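TLR1789 protein (Thermosynechococcus elongatus, PDB 2X8X) probably assists the insertion and assembly of beta-barrel proteins in the cyanobacterial outer membrane, with this N-terminal region forming its periplasmic POTRA domains. Local coordinates at residues R80-A85 against E93-I98; E117-F122 against L147-G152; D175-R180 against L205-D210. All coordinates share one frame; numbering follows the deposited sequence.

Contact 1: residues R80-A85 against E93-I98; sequences RAVQVA and EKVNEI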
loop_
_atom_site.group_PDB
_atom_site.type_symbol
_atom_site.label_atom_id
_atom_site.label_comp_id
_atom_site.label_asym_id
_atom_site.label_seq_id
_atom_site.Cartn_x
_atom_site.Cartn_y
_atom_site.Cartn_z
ATOM N N ARG A 80 1.323 5.236 -17.538
ATOM C CA ARG A 80 2.359 4.704 -18.443
ATOM C C ARG A 80 3.297 3.663 -17.813
ATOM O O ARG A 80 3.902 2.848 -18.527
ATOM C CB ARG A 80 3.261 5.832 -18.951
ATOM C CG ARG A 80 2.503 6.924 -19.671
ATOM C CD ARG A 80 1.797 6.408 -20.913
ATOM N NE ARG A 80 1.053 7.525 -21.518
ATOM C CZ ARG A 80 0.287 7.391 -22.584
ATOM N NH1 ARG A 80 0.129 6.180 -23.138
ATOM N NH2 ARG A 80 -0.352 8.449 -23.043
ATOM N N ALA A 81 3.447 3.705 -16.495
ATOM C CA ALA A 81 4.369 2.778 -15.823
ATOM C C ALA A 81 4.166 2.845 -14.342
ATOM O O ALA A 81 3.713 3.906 -13.772
ATOM C CB ALA A 81 5.908 3.172 -16.137
ATOM N N VAL A 82 4.490 1.714 -13.673
ATOM C CA VAL A 82 4.479 1.741 -12.195
ATOM C C VAL A 82 5.846 1.180 -11.832
ATOM O O VAL A 82 6.216 0.156 -12.368
ATOM C CB VAL A 82 3.394 0.851 -11.587
ATOM C CG1 VAL A 82 3.415 0.933 -10.012
ATOM C CG2 VAL A 82 1.988 1.258 -12.153
ATOM N N GLN A 83 6.594 1.903 -10.985
ATOM C CA GLN A 83 7.962 1.527 -10.564
ATOM C C GLN A 83 7.981 1.488 -9.013
ATOM O O GLN A 83 7.163 2.126 -8.325
ATOM C CB GLN A 83 9.025 2.474 -11.153
ATOM C CG GLN A 83 8.803 3.888 -10.811
ATOM C CD GLN A 83 9.695 4.891 -11.537
ATOM O OE1 GLN A 83 10.289 4.613 -12.579
ATOM N NE2 GLN A 83 9.794 6.087 -10.969
ATOM N N VAL A 84 8.880 0.709 -8.446
ATOM C CA VAL A 84 8.846 0.561 -7.015
ATOM C C VAL A 84 10.263 0.857 -6.462
ATOM O O VAL A 84 11.274 0.544 -7.110
ATOM C CB VAL A 84 8.334 -0.827 -6.664
ATOM C CG1 VAL A 84 9.213 -1.846 -7.313
ATOM C CG2 VAL A 84 8.458 -1.087 -5.217
ATOM N N ALA A 85 10.310 1.428 -5.260
ATOM C CA ALA A 85 11.559 1.577 -4.519
ATOM C C ALA A 85 11.551 0.690 -3.271
ATOM O O ALA A 85 10.532 0.610 -2.570
ATOM C CB ALA A 85 11.712 3.036 -4.020
ATOM N N GLU A 93 9.767 -6.653 -12.515
ATOM C CA GLU A 93 8.963 -7.387 -13.518
ATOM C C GLU A 93 7.598 -7.881 -12.995
ATOM O O GLU A 93 6.610 -7.953 -13.740
ATOM C CB GLU A 93 9.718 -8.593 -14.082
ATOM C CG GLU A 93 10.881 -8.257 -15.033
ATOM C CD GLU A 93 12.089 -7.665 -14.284
ATOM O OE1 GLU A 93 12.474 -8.198 -13.195
ATOM O OE2 GLU A 93 12.647 -6.653 -14.781
ATOM N N LYS A 94 7.568 -8.311 -11.735
ATOM C CA LYS A 94 6.303 -8.727 -11.105
ATOM C C LYS A 94 5.352 -7.530 -10.939
ATOM O O LYS A 94 4.154 -7.634 -11.146
ATOM C CB LYS A 94 6.613 -9.374 -9.731
ATOM C CG LYS A 94 5.416 -9.846 -8.965
ATOM C CD LYS A 94 4.582 -10.793 -9.789
ATOM C CE LYS A 94 3.426 -11.278 -8.945
ATOM N NZ LYS A 94 3.081 -12.622 -9.386
ATOM N N VAL A 95 5.907 -6.391 -10.529
ATOM C CA VAL A 95 5.155 -5.122 -10.487
ATOM C C VAL A 95 4.570 -4.777 -11.853
ATOM O O VAL A 95 3.367 -4.450 -11.939
ATOM C CB VAL A 95 5.998 -3.943 -9.899
ATOM C CG1 VAL A 95 5.317 -2.659 -10.187
ATOM C CG2 VAL A 95 6.178 -4.098 -8.390
ATOM N N ASN A 96 5.352 -4.959 -12.926
ATOM C CA ASN A 96 4.897 -4.651 -14.310
ATOM C C ASN A 96 3.753 -5.563 -14.696
ATOM O O ASN A 96 2.740 -5.134 -15.281
ATOM C CB ASN A 96 6.009 -4.805 -15.378
ATOM C CG ASN A 96 7.148 -3.786 -15.238
ATOM O OD1 ASN A 96 8.284 -4.022 -15.720
ATOM N ND2 ASN A 96 6.881 -2.663 -14.598
ATOM N N GLU A 97 3.891 -6.837 -14.355
ATOM C CA GLU A 97 2.799 -7.790 -14.595
ATOM C C GLU A 97 1.499 -7.470 -13.795
ATOM O O GLU A 97 0.392 -7.489 -14.342
ATOM C CB GLU A 97 3.357 -9.175 -14.323
ATOM C CG GLU A 97 2.383 -10.298 -14.087
ATOM C CD GLU A 97 3.123 -11.559 -13.574
ATOM O OE1 GLU A 97 4.403 -11.575 -13.599
ATOM O OE2 GLU A 97 2.426 -12.523 -13.157
ATOM N N ILE A 98 1.598 -7.190 -12.499
ATOM C CA ILE A 98 0.396 -6.768 -11.716
ATOM C C ILE A 98 -0.375 -5.583 -12.328
ATOM O O ILE A 98 -1.607 -5.622 -12.469
ATOM C CB ILE A 98 0.782 -6.480 -10.204
ATOM C CG1 ILE A 98 1.150 -7.787 -9.533
ATOM C CG2 ILE A 98 -0.338 -5.679 -9.423
ATOM C CD1 ILE A 98 1.981 -7.550 -8.245
#
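In the middle POTRA domain, the first strand is covered by the first helix where Val82 and Val84 of strand 81-85 face Val95 of helix 92-99. The two short segments run roughly antiparallel, at 144°, with their axes 8.1 Å apart at closest approach. Val95 works as a two-pronged wedge. Val95 CG1 lies 4.1 Å from Val82 CG1, the two side chains crossing at about a right angle. The same methyl, Val95 CG1, is 3.7 Å from Val82 O. On the other prong, Val95 CG2 packs 3.9 Å from Val84 CG1. Standing between its own backbone N and carbonyl carbon (chi1 57°), Val84 CG1 is brought to that methyl. Valine suits all three places: branching at CB favours an extended strand, and on the helix it gives two methyls close to the backbone, one for each strand residue. Between the two strand valines, Gln83 points away from the helix and is bonded to Thr146 of the neighbouring strand. Gln92 NE2, one residue before the helical segment, donates to Val82 O, and Gln92 OE1 accepts from Val84 N on the outer edge of the sheet. The methyl packing excludes water but is weakly directional, so the two Gln92 bonds add a directional tether that probably helps set the register of helix against strand.

Contact 2: residues E117-F122 against L147-G152; sequences EKINTF and LQVAEG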
loop_
_atom_site.group_PDB
_atom_site.type_symbol
_atom_site.label_atom_id
_atom_site.label_comp_id
_atom_site.label_asym_id
_atom_site.label_seq_id
_atom_site.Cartn_x
_atom_site.Cartn_y
_atom_site.Cartn_z
ATOM N N GLU A 117 -2.986 -3.919 -3.324
ATOM C CA GLU A 117 -3.418 -5.116 -2.575
ATOM C C GLU A 117 -2.859 -6.430 -3.152
ATOM O O GLU A 117 -2.568 -7.357 -2.400
ATOM C CB GLU A 117 -4.935 -5.246 -2.430
ATOM C CG GLU A 117 -5.563 -4.188 -1.522
ATOM C CD GLU A 117 -4.661 -3.796 -0.266
ATOM O OE1 GLU A 117 -4.185 -4.690 0.518
ATOM O OE2 GLU A 117 -4.444 -2.560 -0.045
ATOM N N LYS A 118 -2.697 -6.503 -4.468
ATOM C CA LYS A 118 -2.015 -7.660 -5.075
ATOM C C LYS A 118 -0.574 -7.762 -4.636
ATOM O O LYS A 118 -0.017 -8.866 -4.471
ATOM C CB LYS A 118 -2.085 -7.545 -6.605
ATOM C CG LYS A 118 -3.468 -8.125 -7.094
ATOM C CD LYS A 118 -3.539 -8.036 -8.626
ATOM C CE LYS A 118 -3.790 -6.528 -9.026
ATOM N NZ LYS A 118 -5.161 -5.982 -9.440
ATOM N N ILE A 119 0.081 -6.624 -4.484
ATOM C CA ILE A 119 1.496 -6.698 -4.013
ATOM C C ILE A 119 1.543 -7.249 -2.551
ATOM O O ILE A 119 2.362 -8.114 -2.212
ATOM C CB ILE A 119 2.159 -5.321 -4.118
ATOM C CG1 ILE A 119 2.462 -4.954 -5.564
ATOM C CG2 ILE A 119 3.425 -5.282 -3.237
ATOM C CD1 ILE A 119 2.846 -3.394 -5.657
ATOM N N ASN A 120 0.689 -6.731 -1.690
ATOM C CA ASN A 120 0.687 -7.127 -0.246
ATOM C C ASN A 120 0.293 -8.572 -0.136
ATOM O O ASN A 120 0.786 -9.283 0.737
ATOM C CB ASN A 120 -0.285 -6.262 0.556
ATOM C CG ASN A 120 0.154 -4.786 0.615
ATOM O OD1 ASN A 120 1.339 -4.476 0.397
ATOM N ND2 ASN A 120 -0.786 -3.876 0.926
ATOM N N THR A 121 -0.570 -9.040 -1.059
ATOM C CA THR A 121 -0.918 -10.457 -1.103
ATOM C C THR A 121 0.262 -11.291 -1.591
ATOM O O THR A 121 0.509 -12.360 -1.058
ATOM C CB THR A 121 -2.179 -10.738 -1.994
ATOM O OG1 THR A 121 -3.273 -10.000 -1.460
ATOM C CG2 THR A 121 -2.530 -12.198 -1.996
ATOM N N PHE A 122 1.005 -10.828 -2.583
ATOM C CA PHE A 122 2.226 -11.528 -2.953
ATOM C C PHE A 122 3.161 -11.718 -1.732
ATOM O O PHE A 122 3.587 -12.848 -1.452
ATOM C CB PHE A 122 2.950 -10.860 -4.103
ATOM C CG PHE A 122 4.387 -11.327 -4.270
ATOM C CD1 PHE A 122 4.676 -12.463 -5.058
ATOM C CD2 PHE A 122 5.438 -10.647 -3.627
ATOM C CE1 PHE A 122 6.018 -12.917 -5.226
ATOM C CE2 PHE A 122 6.783 -11.076 -3.755
ATOM C CZ PHE A 122 7.084 -12.220 -4.561
ATOM N N LEU A 147 5.796 3.713 -6.218
ATOM C CA LEU A 147 5.453 3.096 -4.951
ATOM C C LEU A 147 6.733 2.721 -4.133
ATOM O O LEU A 147 7.822 2.511 -4.704
ATOM C CB LEU A 147 4.714 1.798 -5.291
ATOM C CG LEU A 147 3.493 1.894 -6.164
ATOM C CD1 LEU A 147 2.971 0.485 -6.319
ATOM C CD2 LEU A 147 2.473 2.753 -5.431
ATOM N N GLN A 148 6.574 2.608 -2.811
ATOM C CA GLN A 148 7.616 2.123 -1.919
ATOM C C GLN A 148 7.108 0.877 -1.309
ATOM O O GLN A 148 5.900 0.806 -1.005
ATOM C CB GLN A 148 7.817 3.120 -0.787
ATOM C CG GLN A 148 8.197 4.512 -1.265
ATOM C CD GLN A 148 8.361 5.494 -0.077
ATOM O OE1 GLN A 148 7.702 6.520 -0.046
ATOM N NE2 GLN A 148 9.129 5.123 0.920
ATOM N N VAL A 149 7.978 -0.119 -1.128
ATOM C CA VAL A 149 7.692 -1.247 -0.244
ATOM C C VAL A 149 8.745 -1.310 0.887
ATOM O O VAL A 149 9.873 -0.808 0.742
ATOM C CB VAL A 149 7.684 -2.541 -0.982
ATOM C CG1 VAL A 149 6.548 -2.558 -2.048
ATOM C CG2 VAL A 149 9.024 -2.693 -1.638
ATOM N N ALA A 150 8.313 -1.874 2.004
ATOM C CA ALA A 150 9.191 -2.302 3.091
ATOM C C ALA A 150 8.911 -3.772 3.212
ATOM O O ALA A 150 7.847 -4.156 3.682
ATOM C CB ALA A 150 8.819 -1.619 4.345
ATOM N N GLU A 151 9.876 -4.578 2.798
ATOM C CA GLU A 151 9.672 -5.994 2.645
ATOM C C GLU A 151 9.921 -6.743 3.953
ATOM O O GLU A 151 9.452 -7.857 4.091
ATOM C CB GLU A 151 10.649 -6.499 1.607
ATOM C CG GLU A 151 10.387 -5.835 0.243
ATOM C CD GLU A 151 10.960 -6.645 -0.878
ATOM O OE1 GLU A 151 11.930 -7.394 -0.636
ATOM O OE2 GLU A 151 10.433 -6.558 -1.981
ATOM N N GLY A 152 10.635 -6.129 4.897
ATOM C CA GLY A 152 10.961 -6.799 6.182
ATOM C C GLY A 152 12.396 -7.335 6.175
ATOM O O GLY A 152 12.654 -8.478 6.527
#
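Ile119 of helix 109-125 is the one residue of 117-122 that touches the strand segment, its two branches shared between Leu147 and Val149 of strand 144-150. The ethyl branch ends in Ile119 CD1, which meets Leu147 CD1 at 3.9 Å, methyl against methyl, as the two side chains pass at a slant. The shorter branch, Ile119 CG2, is more loosely set at 4.3 Å from Val149 CG1. With CG1 anti to the carbonyl carbon (chi1 -73°) and the chain then extended, isoleucine carries one methyl far out and keeps the other near the helix, which lets a single residue reach two strand positions on the same face of the sheet. All three residues are buried, and Phe99 of the preceding helix touches both Ile119 and Leu147.

Hydrogen bonding lies to the sides of this apolar centre. Within the helix, Thr121 OG1 donates to Glu117 O at 2.9 Å, 32° out of the carbonyl plane, while Thr121 N reaches that oxygen from the opposite face. The carbonyl therefore serves two donors, and the threonine hydroxyl is satisfied by its own helix. Past the strand, the buried carboxylate of Glu151 receives backbone N-H groups of Gln88, Val89 and Leu90 and also pairs with Tyr123 OH, an arrangement that would probably stabilise its negative charge.

The second of the domain's two helices thus packs through Ile119 on the central strand, and two helices over one face of a three-stranded mixed sheet are the arrangement of the POTRA fold.

Contact 3: residues D175-R180 against L205-D210; sequences DFVISR and LGLFED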
loop_
_atom_site.group_PDB
_atom_site.type_symbol
_atom_site.label_atom_id
_atom_site.label_comp_id
_atom_site.label_asym_id
_atom_site.label_seq_id
_atom_site.Cartn_x
_atom_site.Cartn_y
_atom_site.Cartn_z
ATOM N N ASP A 175 28.096 -18.994 19.561
ATOM C CA ASP A 175 27.279 -18.381 18.507
ATOM C C ASP A 175 27.218 -19.232 17.228
ATOM O O ASP A 175 26.148 -19.386 16.660
ATOM C CB ASP A 175 27.764 -16.944 18.113
ATOM C CG ASP A 175 27.638 -15.897 19.258
ATOM O OD1 ASP A 175 26.768 -15.997 20.154
ATOM O OD2 ASP A 175 28.439 -14.940 19.231
ATOM N N PHE A 176 28.338 -19.793 16.774
ATOM C CA PHE A 176 28.286 -20.540 15.496
ATOM C C PHE A 176 27.289 -21.701 15.528
ATOM O O PHE A 176 26.699 -22.050 14.514
ATOM C CB PHE A 176 29.687 -21.005 15.011
ATOM C CG PHE A 176 30.312 -22.074 15.884
ATOM C CD1 PHE A 176 29.998 -23.429 15.698
ATOM C CD2 PHE A 176 31.205 -21.738 16.918
ATOM C CE1 PHE A 176 30.570 -24.461 16.549
ATOM C CE2 PHE A 176 31.795 -22.746 17.755
ATOM C CZ PHE A 176 31.462 -24.107 17.570
ATOM N N VAL A 177 27.120 -22.315 16.704
ATOM C CA VAL A 177 26.251 -23.496 16.880
ATOM C C VAL A 177 24.837 -23.155 16.488
ATOM O O VAL A 177 24.159 -23.961 15.827
ATOM C CB VAL A 177 26.317 -24.070 18.313
ATOM C CG1 VAL A 177 25.310 -25.224 18.525
ATOM C CG2 VAL A 177 27.686 -24.619 18.588
ATOM N N ILE A 178 24.415 -21.951 16.878
ATOM C CA ILE A 178 23.086 -21.463 16.565
ATOM C C ILE A 178 23.037 -20.935 15.127
ATOM O O ILE A 178 22.140 -21.295 14.352
ATOM C CB ILE A 178 22.637 -20.355 17.533
ATOM C CG1 ILE A 178 22.434 -20.950 18.942
ATOM C CG2 ILE A 178 21.343 -19.751 17.063
ATOM C CD1 ILE A 178 22.513 -19.879 20.016
ATOM N N SER A 179 23.999 -20.085 14.794
ATOM C CA SER A 179 23.974 -19.407 13.503
ATOM C C SER A 179 23.956 -20.441 12.325
ATOM O O SER A 179 23.297 -20.257 11.298
ATOM C CB SER A 179 25.196 -18.480 13.465
ATOM O OG SER A 179 25.254 -17.868 12.193
ATOM N N ARG A 180 24.682 -21.539 12.477
ATOM C CA ARG A 180 24.799 -22.497 11.377
ATOM C C ARG A 180 23.543 -23.308 11.137
ATOM O O ARG A 180 23.436 -23.996 10.123
ATOM C CB ARG A 180 25.992 -23.400 11.566
ATOM C CG ARG A 180 25.753 -24.614 12.443
ATOM C CD ARG A 180 27.155 -25.260 12.693
ATOM N NE ARG A 180 27.181 -25.996 13.965
ATOM C CZ ARG A 180 28.139 -26.837 14.351
ATOM N NH1 ARG A 180 29.193 -27.083 13.575
ATOM N NH2 ARG A 180 28.037 -27.441 15.534
ATOM N N LEU A 205 18.561 -29.760 18.064
ATOM C CA LEU A 205 19.908 -29.806 18.731
ATOM C C LEU A 205 19.824 -30.324 20.188
ATOM O O LEU A 205 20.755 -30.934 20.674
ATOM C CB LEU A 205 20.538 -28.439 18.823
ATOM C CG LEU A 205 20.854 -27.746 17.463
ATOM C CD1 LEU A 205 21.412 -26.397 17.748
ATOM C CD2 LEU A 205 21.859 -28.523 16.715
ATOM N N GLY A 206 18.712 -30.058 20.862
ATOM C CA GLY A 206 18.498 -30.687 22.180
ATOM C C GLY A 206 19.100 -29.863 23.317
ATOM O O GLY A 206 19.313 -30.380 24.397
ATOM N N LEU A 207 19.380 -28.583 23.048
ATOM C CA LEU A 207 20.202 -27.708 23.885
ATOM C C LEU A 207 19.392 -26.705 24.665
ATOM O O LEU A 207 19.892 -26.223 25.706
ATOM C CB LEU A 207 21.127 -26.876 22.979
ATOM C CG LEU A 207 22.290 -27.615 22.368
ATOM C CD1 LEU A 207 23.243 -26.642 21.621
ATOM C CD2 LEU A 207 22.982 -28.531 23.408
ATOM N N PHE A 208 18.192 -26.358 24.149
ATOM C CA PHE A 208 17.390 -25.226 24.631
ATOM C C PHE A 208 16.043 -25.633 25.179
ATOM O O PHE A 208 15.335 -26.421 24.559
ATOM C CB PHE A 208 17.169 -24.164 23.506
ATOM C CG PHE A 208 18.421 -23.854 22.773
ATOM C CD1 PHE A 208 19.522 -23.305 23.471
ATOM C CD2 PHE A 208 18.561 -24.222 21.444
ATOM C CE1 PHE A 208 20.721 -23.038 22.809
ATOM C CE2 PHE A 208 19.755 -23.974 20.747
ATOM C CZ PHE A 208 20.824 -23.391 21.414
ATOM N N GLU A 209 15.699 -25.062 26.327
ATOM C CA GLU A 209 14.415 -25.292 26.907
ATOM C C GLU A 209 13.338 -24.488 26.188
ATOM O O GLU A 209 12.185 -24.925 26.066
ATOM C CB GLU A 209 14.490 -24.993 28.416
ATOM C CG GLU A 209 15.539 -25.891 29.069
ATOM C CD GLU A 209 15.437 -25.951 30.597
ATOM O OE1 GLU A 209 14.729 -25.094 31.189
ATOM O OE2 GLU A 209 16.082 -26.850 31.213
ATOM N N ASP A 210 13.710 -23.321 25.665
ATOM C CA ASP A 210 12.732 -22.466 25.002
ATOM C C ASP A 210 13.521 -21.601 24.075
ATOM O O ASP A 210 14.669 -21.211 24.351
ATOM C CB ASP A 210 11.990 -21.609 26.053
ATOM C CG ASP A 210 10.783 -20.784 25.466
ATOM O OD1 ASP A 210 10.112 -21.260 24.511
ATOM O OD2 ASP A 210 10.503 -19.650 26.001
#
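Leu207 and Phe208, although adjacent in the chain, both direct their side chains at the short helix 175-179, and Leu207 CB lies 3.7 Å above the plane of the Phe208 ring, over its centre. Leu207 pairs with Val177, and Phe208 with Ile178. Leu207 CD1 comes to 4.0 Å from CG1 of Val177, where the side chains cross at about a right angle. Leu205 CD1 reaches the same methyl, Val177 CG1, at 4.1 Å, so one valine branch, set anti to its backbone N (chi1 175°), is held against two leucines. Phe208 uses its far end: Phe208 CZ is 3.8 Å from Ile178 CG1 and 4.1 Å from Ile178 CD1, with the isoleucine approaching obliquely. Ile178 is buried and also touches Tyr159, Phe161 and Ile230, which places it over the sheet, whereas Val177 lies nearer the surface. The short valine branch meets the ends of both leucines, while the longer isoleucine extends to the ring. Gly206 makes the turn possible. It leaves the helical conformation with a phi of 88°, which suits glycine, and carries the chain from helix 192-205 into strand 208-217. Soon afterwards Glu209 and Asp210 both pair with Lys231 of the adjacent strand 224-232 in a classic beta bulge. A short and a long helix packed on one face of a three-stranded mixed sheet, here through the passage from long helix to strand, again make the POTRA fold.

Contacts 1 and 2 belong to one POTRA domain and are directly joined, their centres 12 Å apart. Strands 81-85 and 144-150 are parallel neighbours, with probable hydrogen bonds from Ala85 N to Leu147 O (2.8 Å) and between Gln83 O and Leu147 N (3.0 Å). The two helices also meet, Ile98 CG2 lying 3.6 Å from Lys118 CE, so the strand pair and the helix pair form two layers of a single core. Contact 3 lies in the next POTRA domain along the chain, its centre 33 Å from contact 2 and 41 Å from contact 1. Nearest atoms of contacts 2 and 3 are about 17 Å apart, consistent with successive domains strung out in an elongated chain.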